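PDB 2GK3: putative cytoplasmic protein from Salmonella typhimurium, which is of unknown function, assembles as a hexamer and belongs to a family of putative glutamine amidotransferases in the class I glutaminase clan. Local coordinates for residues 42-47 and 235-240; 68-73 and 103-108; 199-204 and 208-213; 125-130 and 158-163. All coordinates share one frame; numbering follows the deposited sequence.

Contact 1. Residues 42-47 and 235-240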
loop_
_atom_site.group_PDB
_atom_site.type_symbol
_atom_site.label_atom_id
_atom_site.label_comp_id
_atom_site.label_asym_id
_atom_site.label_seq_id
_atom_site.Cartn_x
_atom_site.Cartn_y
_atom_site.Cartn_z
ATOM N N ALA E 42 22.210 10.794 -2.979
ATOM C CA ALA E 42 23.605 11.099 -3.335
ATOM C C ALA E 42 24.019 12.579 -3.178
ATOM O O ALA E 42 24.942 13.048 -3.848
ATOM C CB ALA E 42 23.932 10.582 -4.744
ATOM N N THR E 43 23.362 13.298 -2.280
ATOM C CA THR E 43 23.682 14.710 -2.024
ATOM C C THR E 43 25.184 14.919 -1.754
ATOM O O THR E 43 25.813 15.806 -2.345
ATOM C CB THR E 43 22.768 15.270 -0.890
ATOM O OG1 THR E 43 21.392 15.077 -1.273
ATOM C CG2 THR E 43 22.994 16.773 -0.645
ATOM N N TRP E 44 25.761 14.073 -0.897
ATOM C CA TRP E 44 27.201 14.085 -0.622
ATOM C C TRP E 44 28.078 13.953 -1.868
ATOM O O TRP E 44 28.928 14.817 -2.141
ATOM C CB TRP E 44 27.562 12.986 0.379
ATOM C CG TRP E 44 29.038 12.887 0.699
ATOM C CD1 TRP E 44 29.839 11.795 0.537
ATOM C CD2 TRP E 44 29.875 13.920 1.246
ATOM N NE1 TRP E 44 31.124 12.074 0.955
ATOM C CE2 TRP E 44 31.173 13.372 1.393
ATOM C CE3 TRP E 44 29.651 15.248 1.640
ATOM C CZ2 TRP E 44 32.246 14.109 1.916
ATOM C CZ3 TRP E 44 30.713 15.985 2.150
ATOM C CH2 TRP E 44 31.998 15.413 2.287
ATOM N N LEU E 45 27.887 12.862 -2.602
ATOM C CA LEU E 45 28.634 12.626 -3.818
ATOM C C LEU E 45 28.540 13.840 -4.747
ATOM O O LEU E 45 29.555 14.349 -5.205
ATOM C CB LEU E 45 28.093 11.394 -4.542
ATOM C CG LEU E 45 29.003 10.561 -5.453
ATOM C CD1 LEU E 45 28.197 9.956 -6.590
ATOM C CD2 LEU E 45 30.216 11.300 -6.004
ATOM N N LEU E 46 27.323 14.296 -5.028
ATOM C CA LEU E 46 27.125 15.414 -5.955
ATOM C C LEU E 46 27.851 16.696 -5.500
ATOM O O LEU E 46 28.339 17.450 -6.329
ATOM C CB LEU E 46 25.624 15.671 -6.194
ATOM C CG LEU E 46 24.808 14.522 -6.812
ATOM C CD1 LEU E 46 23.320 14.790 -6.701
ATOM C CD2 LEU E 46 25.211 14.247 -8.262
ATOM N N GLU E 47 27.929 16.911 -4.192
ATOM C CA GLU E 47 28.676 18.019 -3.634
ATOM C C GLU E 47 30.173 17.870 -3.891
ATOM O O GLU E 47 30.861 18.842 -4.176
ATOM C CB GLU E 47 28.375 18.149 -2.136
ATOM C CG GLU E 47 29.003 19.339 -1.435
ATOM C CD GLU E 47 28.816 20.650 -2.181
ATOM O OE1 GLU E 47 27.782 20.823 -2.870
ATOM O OE2 GLU E 47 29.714 21.512 -2.079
ATOM N N GLN E 235 32.382 5.603 6.740
ATOM C CA GLN E 235 33.827 5.487 6.569
ATOM C C GLN E 235 34.234 5.655 5.098
ATOM O O GLN E 235 35.257 6.267 4.785
ATOM C CB GLN E 235 34.309 4.160 7.143
ATOM C CG GLN E 235 35.771 3.838 6.879
ATOM C CD GLN E 235 36.154 2.481 7.414
ATOM O OE1 GLN E 235 36.500 1.581 6.660
ATOM N NE2 GLN E 235 36.069 2.317 8.728
ATOM N N PHE E 236 33.418 5.133 4.195
ATOM C CA PHE E 236 33.691 5.296 2.774
ATOM C C PHE E 236 33.483 6.753 2.320
ATOM O O PHE E 236 34.284 7.285 1.549
ATOM C CB PHE E 236 32.850 4.305 1.966
ATOM C CG PHE E 236 32.961 4.470 0.484
ATOM C CD1 PHE E 236 34.199 4.663 -0.128
ATOM C CD2 PHE E 236 31.825 4.404 -0.309
ATOM C CE1 PHE E 236 34.305 4.801 -1.510
ATOM C CE2 PHE E 236 31.910 4.536 -1.695
ATOM C CZ PHE E 236 33.147 4.735 -2.294
HETATM N N MSE E 237 32.415 7.383 2.820
HETATM C CA MSE E 237 32.093 8.795 2.507
HETATM C C MSE E 237 33.224 9.738 2.904
HETATM O O MSE E 237 33.554 10.679 2.177
HETATM C CB MSE E 237 30.854 9.270 3.260
HETATM C CG MSE E 237 29.719 8.303 3.403
HETATM SE SE MSE E 237 28.394 8.566 2.005
HETATM C CE MSE E 237 29.112 7.098 0.933
ATOM N N SER E 238 33.794 9.495 4.081
ATOM C CA SER E 238 34.811 10.393 4.632
ATOM C C SER E 238 36.218 9.858 4.414
ATOM O O SER E 238 37.187 10.376 4.975
ATOM C CB SER E 238 34.538 10.673 6.111
ATOM O OG SER E 238 34.142 9.489 6.782
ATOM N N TRP E 239 36.311 8.803 3.604
ATOM C CA TRP E 239 37.583 8.290 3.122
ATOM C C TRP E 239 38.253 9.394 2.282
ATOM O O TRP E 239 37.591 10.022 1.452
ATOM C CB TRP E 239 37.319 7.023 2.298
ATOM C CG TRP E 239 38.517 6.280 1.792
ATOM C CD1 TRP E 239 39.581 5.855 2.518
ATOM C CD2 TRP E 239 38.743 5.832 0.444
ATOM N NE1 TRP E 239 40.474 5.200 1.710
ATOM C CE2 TRP E 239 39.984 5.166 0.432
ATOM C CE3 TRP E 239 38.020 5.942 -0.758
ATOM C CZ2 TRP E 239 40.523 4.596 -0.733
ATOM C CZ3 TRP E 239 38.551 5.385 -1.913
ATOM C CH2 TRP E 239 39.790 4.720 -1.894
ATOM N N PRO E 240 39.552 9.670 2.529
ATOM C CA PRO E 240 40.282 10.759 1.873
ATOM C C PRO E 240 40.269 10.684 0.352
ATOM O O PRO E 240 40.458 11.698 -0.322
ATOM C CB PRO E 240 41.714 10.561 2.373
ATOM C CG PRO E 240 41.567 9.921 3.661
ATOM C CD PRO E 240 40.412 8.981 3.505
#

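Contact 2. Residues 68-73 and 103-108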
loop_
_atom_site.group_PDB
_atom_site.type_symbol
_atom_site.label_atom_id
_atom_site.label_comp_id
_atom_site.label_asym_id
_atom_site.label_seq_id
_atom_site.Cartn_x
_atom_site.Cartn_y
_atom_site.Cartn_z
ATOM N N PHE E 68 12.606 12.542 -19.768
ATOM C CA PHE E 68 13.861 12.037 -20.319
ATOM C C PHE E 68 14.035 12.544 -21.761
ATOM O O PHE E 68 13.082 12.504 -22.536
ATOM C CB PHE E 68 13.960 10.501 -20.257
ATOM C CG PHE E 68 15.317 10.001 -20.612
ATOM C CD1 PHE E 68 16.324 9.984 -19.664
ATOM C CD2 PHE E 68 15.621 9.661 -21.917
ATOM C CE1 PHE E 68 17.617 9.574 -20.010
ATOM C CE2 PHE E 68 16.896 9.260 -22.274
ATOM C CZ PHE E 68 17.897 9.205 -21.324
ATOM N N PRO E 69 15.238 13.049 -22.110
ATOM C CA PRO E 69 15.510 13.585 -23.462
ATOM C C PRO E 69 15.224 12.595 -24.596
ATOM O O PRO E 69 15.753 11.475 -24.596
ATOM C CB PRO E 69 17.015 13.918 -23.422
ATOM C CG PRO E 69 17.327 14.090 -22.001
ATOM C CD PRO E 69 16.414 13.187 -21.230
ATOM N N GLU E 70 14.382 13.010 -25.542
ATOM C CA GLU E 70 14.121 12.243 -26.765
ATOM C C GLU E 70 15.254 12.320 -27.811
ATOM O O GLU E 70 15.408 11.415 -28.635
ATOM C CB GLU E 70 12.798 12.680 -27.402
ATOM C CG GLU E 70 11.574 12.322 -26.582
ATOM C CD GLU E 70 10.278 12.435 -27.364
ATOM O OE1 GLU E 70 10.329 12.634 -28.590
ATOM O OE2 GLU E 70 9.200 12.308 -26.750
ATOM N N SER E 71 16.033 13.396 -27.776
ATOM C CA SER E 71 17.051 13.648 -28.790
ATOM C C SER E 71 18.412 13.119 -28.363
ATOM O O SER E 71 18.864 13.366 -27.250
ATOM C CB SER E 71 17.137 15.154 -29.104
ATOM O OG SER E 71 18.433 15.536 -29.564
ATOM N N ILE E 72 19.072 12.405 -29.269
ATOM C CA ILE E 72 20.441 11.958 -29.025
ATOM C C ILE E 72 21.407 13.148 -28.972
ATOM O O ILE E 72 22.378 13.121 -28.215
ATOM C CB ILE E 72 20.894 10.823 -30.021
ATOM C CG1 ILE E 72 22.239 10.218 -29.596
ATOM C CG2 ILE E 72 20.927 11.293 -31.487
ATOM C CD1 ILE E 72 22.130 9.269 -28.449
ATOM N N ASP E 73 21.114 14.197 -29.751
ATOM C CA ASP E 73 21.948 15.425 -29.794
ATOM C C ASP E 73 22.017 16.058 -28.412
ATOM O O ASP E 73 23.025 16.663 -28.041
ATOM C CB ASP E 73 21.396 16.480 -30.776
ATOM C CG ASP E 73 21.156 15.939 -32.187
ATOM O OD1 ASP E 73 21.398 14.741 -32.433
ATOM O OD2 ASP E 73 20.718 16.735 -33.057
ATOM N N ILE E 103 3.873 6.228 -28.809
ATOM C CA ILE E 103 5.148 5.646 -29.201
ATOM C C ILE E 103 6.182 6.708 -28.872
ATOM O O ILE E 103 5.910 7.895 -28.957
ATOM C CB ILE E 103 5.194 5.323 -30.695
ATOM C CG1 ILE E 103 4.237 4.181 -31.023
ATOM C CG2 ILE E 103 6.594 4.930 -31.114
ATOM C CD1 ILE E 103 2.762 4.583 -31.013
ATOM N N LYS E 104 7.374 6.280 -28.512
ATOM C CA LYS E 104 8.297 7.145 -27.823
ATOM C C LYS E 104 9.683 6.543 -28.076
ATOM O O LYS E 104 9.809 5.325 -28.170
ATOM C CB LYS E 104 7.903 7.098 -26.331
ATOM C CG LYS E 104 8.667 7.958 -25.362
ATOM C CD LYS E 104 8.013 9.330 -25.147
ATOM C CE LYS E 104 8.742 10.033 -24.014
ATOM N NZ LYS E 104 8.690 11.525 -24.044
ATOM N N PRO E 105 10.728 7.381 -28.201
ATOM C CA PRO E 105 12.040 6.768 -28.419
ATOM C C PRO E 105 12.521 6.007 -27.179
ATOM O O PRO E 105 12.207 6.392 -26.055
ATOM C CB PRO E 105 12.957 7.966 -28.723
ATOM C CG PRO E 105 12.036 9.128 -28.934
ATOM C CD PRO E 105 10.821 8.846 -28.112
ATOM N N ASN E 106 13.264 4.924 -27.403
ATOM C CA ASN E 106 13.725 4.032 -26.341
ATOM C C ASN E 106 14.940 4.614 -25.615
ATOM O O ASN E 106 16.013 4.765 -26.202
ATOM C CB ASN E 106 14.029 2.662 -26.948
ATOM C CG ASN E 106 14.340 1.601 -25.907
ATOM O OD1 ASN E 106 15.100 1.834 -24.967
ATOM N ND2 ASN E 106 13.775 0.420 -26.092
ATOM N N ALA E 107 14.770 4.947 -24.332
ATOM C CA ALA E 107 15.801 5.703 -23.579
ATOM C C ALA E 107 17.095 4.918 -23.474
ATOM O O ALA E 107 18.195 5.477 -23.453
ATOM C CB ALA E 107 15.295 6.090 -22.208
ATOM N N LEU E 108 16.959 3.598 -23.413
ATOM C CA LEU E 108 18.135 2.738 -23.260
ATOM C C LEU E 108 18.859 2.585 -24.609
ATOM O O LEU E 108 20.104 2.502 -24.636
ATOM C CB LEU E 108 17.749 1.398 -22.632
ATOM C CG LEU E 108 17.227 1.382 -21.177
ATOM C CD1 LEU E 108 17.006 -0.068 -20.735
ATOM C CD2 LEU E 108 18.201 2.069 -20.202
#

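Contact 3. Residues 199-204 and 208-213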
loop_
_atom_site.group_PDB
_atom_site.type_symbol
_atom_site.label_atom_id
_atom_site.label_comp_id
_atom_site.label_asym_id
_atom_site.label_seq_id
_atom_site.Cartn_x
_atom_site.Cartn_y
_atom_site.Cartn_z
ATOM N N ASP E 199 38.741 -4.523 -17.681
ATOM C CA ASP E 199 39.824 -4.349 -16.733
ATOM C C ASP E 199 39.256 -4.249 -15.329
ATOM O O ASP E 199 38.606 -3.251 -14.995
ATOM C CB ASP E 199 40.647 -3.082 -17.059
ATOM C CG ASP E 199 41.166 -3.055 -18.506
ATOM O OD1 ASP E 199 41.843 -4.024 -18.976
ATOM O OD2 ASP E 199 40.895 -2.040 -19.194
ATOM N N VAL E 200 39.502 -5.272 -14.512
ATOM C CA VAL E 200 39.128 -5.245 -13.094
ATOM C C VAL E 200 40.198 -4.531 -12.252
ATOM O O VAL E 200 41.360 -4.947 -12.212
ATOM C CB VAL E 200 38.883 -6.668 -12.542
ATOM C CG1 VAL E 200 38.609 -6.637 -11.037
ATOM C CG2 VAL E 200 37.734 -7.335 -13.287
ATOM N N VAL E 201 39.807 -3.462 -11.564
ATOM C CA VAL E 201 40.778 -2.638 -10.843
ATOM C C VAL E 201 40.699 -2.820 -9.325
ATOM O O VAL E 201 41.716 -2.797 -8.636
ATOM C CB VAL E 201 40.625 -1.147 -11.259
ATOM C CG1 VAL E 201 41.473 -0.234 -10.394
ATOM C CG2 VAL E 201 40.968 -0.977 -12.740
ATOM N N LEU E 202 39.486 -2.996 -8.810
ATOM C CA LEU E 202 39.263 -3.194 -7.384
ATOM C C LEU E 202 38.340 -4.381 -7.219
ATOM O O LEU E 202 37.485 -4.632 -8.073
ATOM C CB LEU E 202 38.580 -1.968 -6.750
ATOM C CG LEU E 202 39.208 -0.557 -6.717
ATOM C CD1 LEU E 202 38.311 0.384 -5.907
ATOM C CD2 LEU E 202 40.626 -0.593 -6.125
ATOM N N THR E 203 38.487 -5.093 -6.111
ATOM C CA THR E 203 37.629 -6.236 -5.816
ATOM C C THR E 203 37.070 -6.102 -4.411
ATOM O O THR E 203 37.544 -5.308 -3.601
ATOM C CB THR E 203 38.395 -7.565 -5.879
ATOM O OG1 THR E 203 39.470 -7.496 -4.941
ATOM C CG2 THR E 203 38.961 -7.848 -7.292
ATOM N N ILE E 204 36.069 -6.917 -4.128
ATOM C CA ILE E 204 35.410 -6.914 -2.853
ATOM C C ILE E 204 35.016 -8.376 -2.669
ATOM O O ILE E 204 34.392 -8.941 -3.562
ATOM C CB ILE E 204 34.182 -5.935 -2.913
ATOM C CG1 ILE E 204 33.565 -5.695 -1.531
ATOM C CG2 ILE E 204 33.140 -6.365 -3.981
ATOM C CD1 ILE E 204 32.482 -4.590 -1.529
ATOM N N PRO E 208 34.461 -8.751 -8.539
ATOM C CA PRO E 208 34.873 -7.432 -9.043
ATOM C C PRO E 208 34.127 -6.305 -8.310
ATOM O O PRO E 208 32.959 -6.491 -7.893
ATOM C CB PRO E 208 34.486 -7.469 -10.526
ATOM C CG PRO E 208 33.609 -8.621 -10.702
ATOM C CD PRO E 208 33.784 -9.567 -9.565
ATOM N N LEU E 209 34.812 -5.173 -8.126
ATOM C CA LEU E 209 34.192 -3.979 -7.531
ATOM C C LEU E 209 34.250 -2.770 -8.478
ATOM O O LEU E 209 33.243 -2.081 -8.684
ATOM C CB LEU E 209 34.813 -3.639 -6.165
ATOM C CG LEU E 209 34.393 -2.320 -5.488
ATOM C CD1 LEU E 209 32.905 -2.291 -5.168
ATOM C CD2 LEU E 209 35.204 -2.066 -4.216
ATOM N N LEU E 210 35.431 -2.505 -9.030
ATOM C CA LEU E 210 35.585 -1.449 -10.028
ATOM C C LEU E 210 36.097 -2.047 -11.326
ATOM O O LEU E 210 37.153 -2.666 -11.339
ATOM C CB LEU E 210 36.519 -0.340 -9.517
ATOM C CG LEU E 210 36.691 0.914 -10.380
ATOM C CD1 LEU E 210 35.353 1.674 -10.652
ATOM C CD2 LEU E 210 37.733 1.837 -9.752
ATOM N N VAL E 211 35.346 -1.840 -12.407
ATOM C CA VAL E 211 35.616 -2.474 -13.700
ATOM C C VAL E 211 35.502 -1.447 -14.830
ATOM O O VAL E 211 34.513 -0.711 -14.903
ATOM C CB VAL E 211 34.621 -3.645 -13.997
ATOM C CG1 VAL E 211 34.918 -4.294 -15.365
ATOM C CG2 VAL E 211 34.654 -4.705 -12.872
ATOM N N PHE E 212 36.513 -1.423 -15.704
ATOM C CA PHE E 212 36.542 -0.513 -16.860
ATOM C C PHE E 212 36.449 -1.278 -18.177
ATOM O O PHE E 212 37.053 -2.333 -18.340
ATOM C CB PHE E 212 37.804 0.383 -16.835
ATOM C CG PHE E 212 37.829 1.353 -15.680
ATOM C CD1 PHE E 212 37.174 2.574 -15.773
ATOM C CD2 PHE E 212 38.469 1.025 -14.485
ATOM C CE1 PHE E 212 37.156 3.456 -14.698
ATOM C CE2 PHE E 212 38.472 1.900 -13.417
ATOM C CZ PHE E 212 37.816 3.115 -13.518
ATOM N N GLY E 213 35.687 -0.754 -19.119
ATOM C CA GLY E 213 35.670 -1.341 -20.447
ATOM C C GLY E 213 35.474 -0.336 -21.553
ATOM O O GLY E 213 35.592 0.876 -21.341
#

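Contact 4. Residues 125-130 and 158-163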
loop_
_atom_site.group_PDB
_atom_site.type_symbol
_atom_site.label_atom_id
_atom_site.label_comp_id
_atom_site.label_asym_id
_atom_site.label_seq_id
_atom_site.Cartn_x
_atom_site.Cartn_y
_atom_site.Cartn_z
ATOM N N GLY E 125 26.393 0.567 -8.188
ATOM C CA GLY E 125 25.582 -0.501 -7.609
ATOM C C GLY E 125 24.574 -0.101 -6.553
ATOM O O GLY E 125 24.675 0.968 -5.942
ATOM N N GLY E 126 23.604 -0.983 -6.322
ATOM C CA GLY E 126 22.521 -0.735 -5.370
ATOM C C GLY E 126 21.321 -1.642 -5.607
ATOM O O GLY E 126 21.369 -2.529 -6.463
ATOM N N TYR E 127 20.241 -1.417 -4.847
ATOM C CA TYR E 127 19.052 -2.257 -4.901
ATOM C C TYR E 127 18.330 -2.100 -6.241
ATOM O O TYR E 127 17.718 -3.055 -6.710
ATOM C CB TYR E 127 18.111 -1.955 -3.730
ATOM C CG TYR E 127 18.490 -2.592 -2.375
ATOM C CD1 TYR E 127 19.792 -3.041 -2.114
ATOM C CD2 TYR E 127 17.540 -2.725 -1.368
ATOM C CE1 TYR E 127 20.139 -3.605 -0.878
ATOM C CE2 TYR E 127 17.864 -3.288 -0.139
ATOM C CZ TYR E 127 19.170 -3.726 0.104
ATOM O OH TYR E 127 19.492 -4.294 1.322
ATOM N N LEU E 128 18.421 -0.911 -6.856
ATOM C CA LEU E 128 17.820 -0.673 -8.195
ATOM C C LEU E 128 18.840 -0.458 -9.301
ATOM O O LEU E 128 18.598 0.238 -10.273
ATOM C CB LEU E 128 16.689 0.396 -8.162
ATOM C CG LEU E 128 15.587 -0.582 -7.739
ATOM C CD1 LEU E 128 15.011 -0.421 -6.341
ATOM C CD2 LEU E 128 14.549 -1.011 -8.791
ATOM N N SER E 129 19.998 -1.076 -9.101
ATOM C CA SER E 129 21.040 -1.169 -10.108
ATOM C C SER E 129 21.270 -2.652 -10.479
ATOM O O SER E 129 20.899 -3.558 -9.717
ATOM C CB SER E 129 22.327 -0.561 -9.554
ATOM O OG SER E 129 22.260 0.856 -9.478
ATOM N N PHE E 130 21.882 -2.870 -11.648
ATOM C CA PHE E 130 22.223 -4.198 -12.166
ATOM C C PHE E 130 20.990 -5.099 -12.154
ATOM O O PHE E 130 20.007 -4.810 -12.870
ATOM C CB PHE E 130 23.453 -4.769 -11.438
ATOM C CG PHE E 130 24.685 -3.907 -11.609
ATOM C CD1 PHE E 130 25.296 -3.792 -12.858
ATOM C CD2 PHE E 130 25.189 -3.155 -10.537
ATOM C CE1 PHE E 130 26.424 -2.947 -13.037
ATOM C CE2 PHE E 130 26.301 -2.311 -10.700
ATOM C CZ PHE E 130 26.919 -2.200 -11.941
ATOM N N ARG E 158 22.405 -9.180 -5.028
ATOM C CA ARG E 158 22.924 -8.552 -3.831
ATOM C C ARG E 158 23.790 -9.539 -3.051
ATOM O O ARG E 158 23.446 -10.721 -2.903
ATOM C CB ARG E 158 21.786 -8.140 -2.879
ATOM C CG ARG E 158 20.939 -6.963 -3.288
ATOM C CD ARG E 158 19.740 -6.804 -2.326
ATOM N NE ARG E 158 18.911 -8.017 -2.244
ATOM C CZ ARG E 158 18.511 -8.623 -1.121
ATOM N NH1 ARG E 158 18.810 -8.133 0.078
ATOM N NH2 ARG E 158 17.751 -9.699 -1.201
ATOM N N VAL E 159 24.912 -9.027 -2.556
ATOM C CA VAL E 159 25.655 -9.682 -1.511
ATOM C C VAL E 159 25.561 -8.751 -0.318
ATOM O O VAL E 159 26.058 -7.625 -0.350
ATOM C CB VAL E 159 27.121 -9.957 -1.937
ATOM C CG1 VAL E 159 27.962 -10.487 -0.732
ATOM C CG2 VAL E 159 27.146 -10.949 -3.130
ATOM N N GLU E 160 24.860 -9.196 0.714
ATOM C CA GLU E 160 24.731 -8.398 1.952
ATOM C C GLU E 160 25.848 -8.788 2.936
ATOM O O GLU E 160 26.017 -9.976 3.272
ATOM C CB GLU E 160 23.360 -8.597 2.601
ATOM C CG GLU E 160 22.172 -8.256 1.693
ATOM C CD GLU E 160 21.971 -6.744 1.490
ATOM O OE1 GLU E 160 22.787 -5.933 1.989
ATOM O OE2 GLU E 160 20.978 -6.372 0.826
ATOM N N LYS E 161 26.602 -7.779 3.364
ATOM C CA LYS E 161 27.660 -7.930 4.358
ATOM C C LYS E 161 27.487 -6.944 5.536
ATOM O O LYS E 161 28.269 -6.004 5.666
ATOM C CB LYS E 161 29.022 -7.714 3.693
ATOM C CG LYS E 161 29.366 -8.760 2.631
ATOM C CD LYS E 161 30.036 -9.973 3.259
ATOM C CE LYS E 161 30.088 -11.172 2.319
ATOM N NZ LYS E 161 30.467 -12.422 3.109
ATOM N N PRO E 162 26.475 -7.165 6.410
ATOM C CA PRO E 162 26.286 -6.285 7.571
ATOM C C PRO E 162 27.532 -6.080 8.437
ATOM O O PRO E 162 27.666 -5.016 9.054
ATOM C CB PRO E 162 25.199 -6.987 8.385
ATOM C CG PRO E 162 25.060 -8.355 7.780
ATOM C CD PRO E 162 25.465 -8.238 6.378
ATOM N N GLU E 163 28.429 -7.069 8.474
ATOM C CA GLU E 163 29.677 -7.002 9.264
ATOM C C GLU E 163 30.711 -6.167 8.555
ATOM O O GLU E 163 31.728 -5.787 9.155
ATOM C CB GLU E 163 30.314 -8.379 9.463
ATOM C CG GLU E 163 29.445 -9.554 9.133
ATOM C CD GLU E 163 29.419 -9.908 7.643
ATOM O OE1 GLU E 163 30.419 -10.467 7.135
ATOM O OE2 GLU E 163 28.364 -9.682 7.007
#

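Contact 1. Residues 42-47 and 235-240
A Met-aromatic contact joins W44, in the first turn of helix 43-51, to M237, the last residue of the short helix 234-237. M237 is a selenomethionine, so SE stands where sulfur would be. The W44 indole also donates a hydrogen bond: NE1 reaches M237 O at 3.1 Å. The bond is bent, with an angle of 142° at the hydrogen. The oxygen sits at the edge of the indole, a little out of its plane. The donor in turn lies above the plane of the carbonyl and not on a lone pair. CG is anti to the backbone N (chi1 178°), which carries the W44 indole out to M237. SE of M237 packs beside the pyrrole end of the indole, 3.8 Å from W44 CD1. It approaches the five-membered ring obliquely, so it does not sit squarely over the face. M237 CB fills in next to the bond, 3.6 Å from W44 NE1. The M237 chain bends at chi2 and chi3, and the two side chains slide past each other in opposite directions. One indole thus meets both the backbone and the side chain of M237. Y242, on helix 242-253, touches both residues, and its ring meets that of W44. L45, the next residue, packs on W246 of helix 242-253, while L45 and L46 lie against F15 of strand 12-28.

Contact 2. Residues 68-73 and 103-108
E70 and K104 form a salt bridge, with K104 NZ 2.9 Å from E70 OE2. The ammonium takes the anti lone pair of OE2, on the side away from OE1. The two side chains cross at about a right angle. K104 is bent at chi2 (92°), while E70 is extended beyond CG. The lysine has a second carboxylate partner, OE2 of E96, so its charge is shared between two acids. P105 packs next to the salt bridge. Its CD lies 3.7 Å from E70 CD, and its CG lies 3.9 Å from E70 CB. The proline ring thus runs across the glutamate chain and lines it with carbon. Further along, the F68 ring meets A107 at the start of helix 107-116. The methyl CB of A107 is 3.6 Å from F68 CE2 and approaches the ring obliquely. P69 CD lies over one face of the same ring, near its rim. N106 caps the helix: its OD1 accepts from L108 N at 3.0 Å, in the carbonyl plane, and also from E109 N. Its ND2 is bonded to E163 of a neighbouring subunit, so the N-cap residue also takes part in the subunit interface. F68 continues the apolar packing onto I111 of helix 107-116 and M59 of strand 55-59. The chemistry is divided along the contact, with a charged end at E70 and K104 and an apolar end at F68 and A107. Two carboxylates close to NZ would probably help keep this largely buried lysine protonated.

Contact 3. Residues 199-204 and 208-213
L202 and L210 face each other across an antiparallel beta hairpin, with their CB atoms 3.8 Å apart. V201 also faces L210, which makes a classic beta bulge. L210 O takes V201 N at 2.8 Å, nearly along the C=O axis, and L202 N by a longer, weak bond. A second shift of register follows at once. Here L202 O accepts from L209 N at 2.7 Å and from L210 N at 3.1 Å, both from the same face of its carbonyl plane. Beyond the bulge the ladder is regular. D199 and F212 form a hydrogen-bonded pair, with D199 N to F212 O at 2.8 Å and F212 N to D199 O at 2.9 Å. V200 and V211 are the next, non-hydrogen-bonded pair, and their CG2 methyls touch. The bulge turns V201 toward the partner strand. V201 CG2, anti to the carbonyl carbon, meets the edge of the F212 ring in its plane, 3.6 Å from F212 CD2. Nearer the turn, I204 CG2 packs 3.9 Å from L209 CB. H174 stacks on the F212 ring, and F252 meets that ring edge-to-face. Strand 199-204 also pairs with strand 164-169, and strand 207-215 pairs with strand 218-223. The hairpin therefore lies between these two strands, with L210 and F212 packed against helix 242-253.

Contact 4. Residues 125-130 and 158-163
Y127, R158 and E160 make up this buried contact. Y127 lies in the type I turn from G126 to S129, after strand 120-124. R158 and E160 lie on strand 158-161. R158 CD lies over one face of the Y127 ring, 3.9 Å from its centroid, in a CH-pi contact. The guanidinium is further out and steeply tilted to the ring, so any cation-pi attraction is weak at most. The bend at chi3 (-57°) turns the end of R158 toward E160. R158 NH1 forms a salt bridge with E160 OE2 at 2.9 Å, on the anti lone pair. E160 OE2 also receives a weak hydrogen bond from Y127 OH, at 2.6 Å. W231 bonds E160 OE1 through NE1 and meets the Y127 ring edge-to-face, while D156 pairs with R158 NH2. Neighbouring subunits pack on the contact: L93 of one touches Y127 and E160, and F33 of another meets the Y127 ring edge-to-face. A glycerol, probably from the crystallisation liquor, lies about 4 Å from the Y127 side chain. This is consistent with a pocket at a subunit interface of the hexamer, lined by aromatic rings and a buried Arg-Glu pair.

In the fold
From the N terminus, contact 1 opens first, at helix 43-51. It closes only at 235-240, so the other three contacts all fall within its span. Contact 2 opens and closes early, tying the chain before helix 72-75 to the start of helix 107-116. Contact 4 follows, from the loop after strand 120-124 to strand 158-161. Contact 3 comes last, as a local hairpin. Contacts 2, 4 and 3 run in series, and none cross. Contact 2 lies on the opposite side of the chain's centre from the others, with its centre about 30 Å from that of contact 3. Contacts 3 and 4 are nearer, about 16 Å between centres.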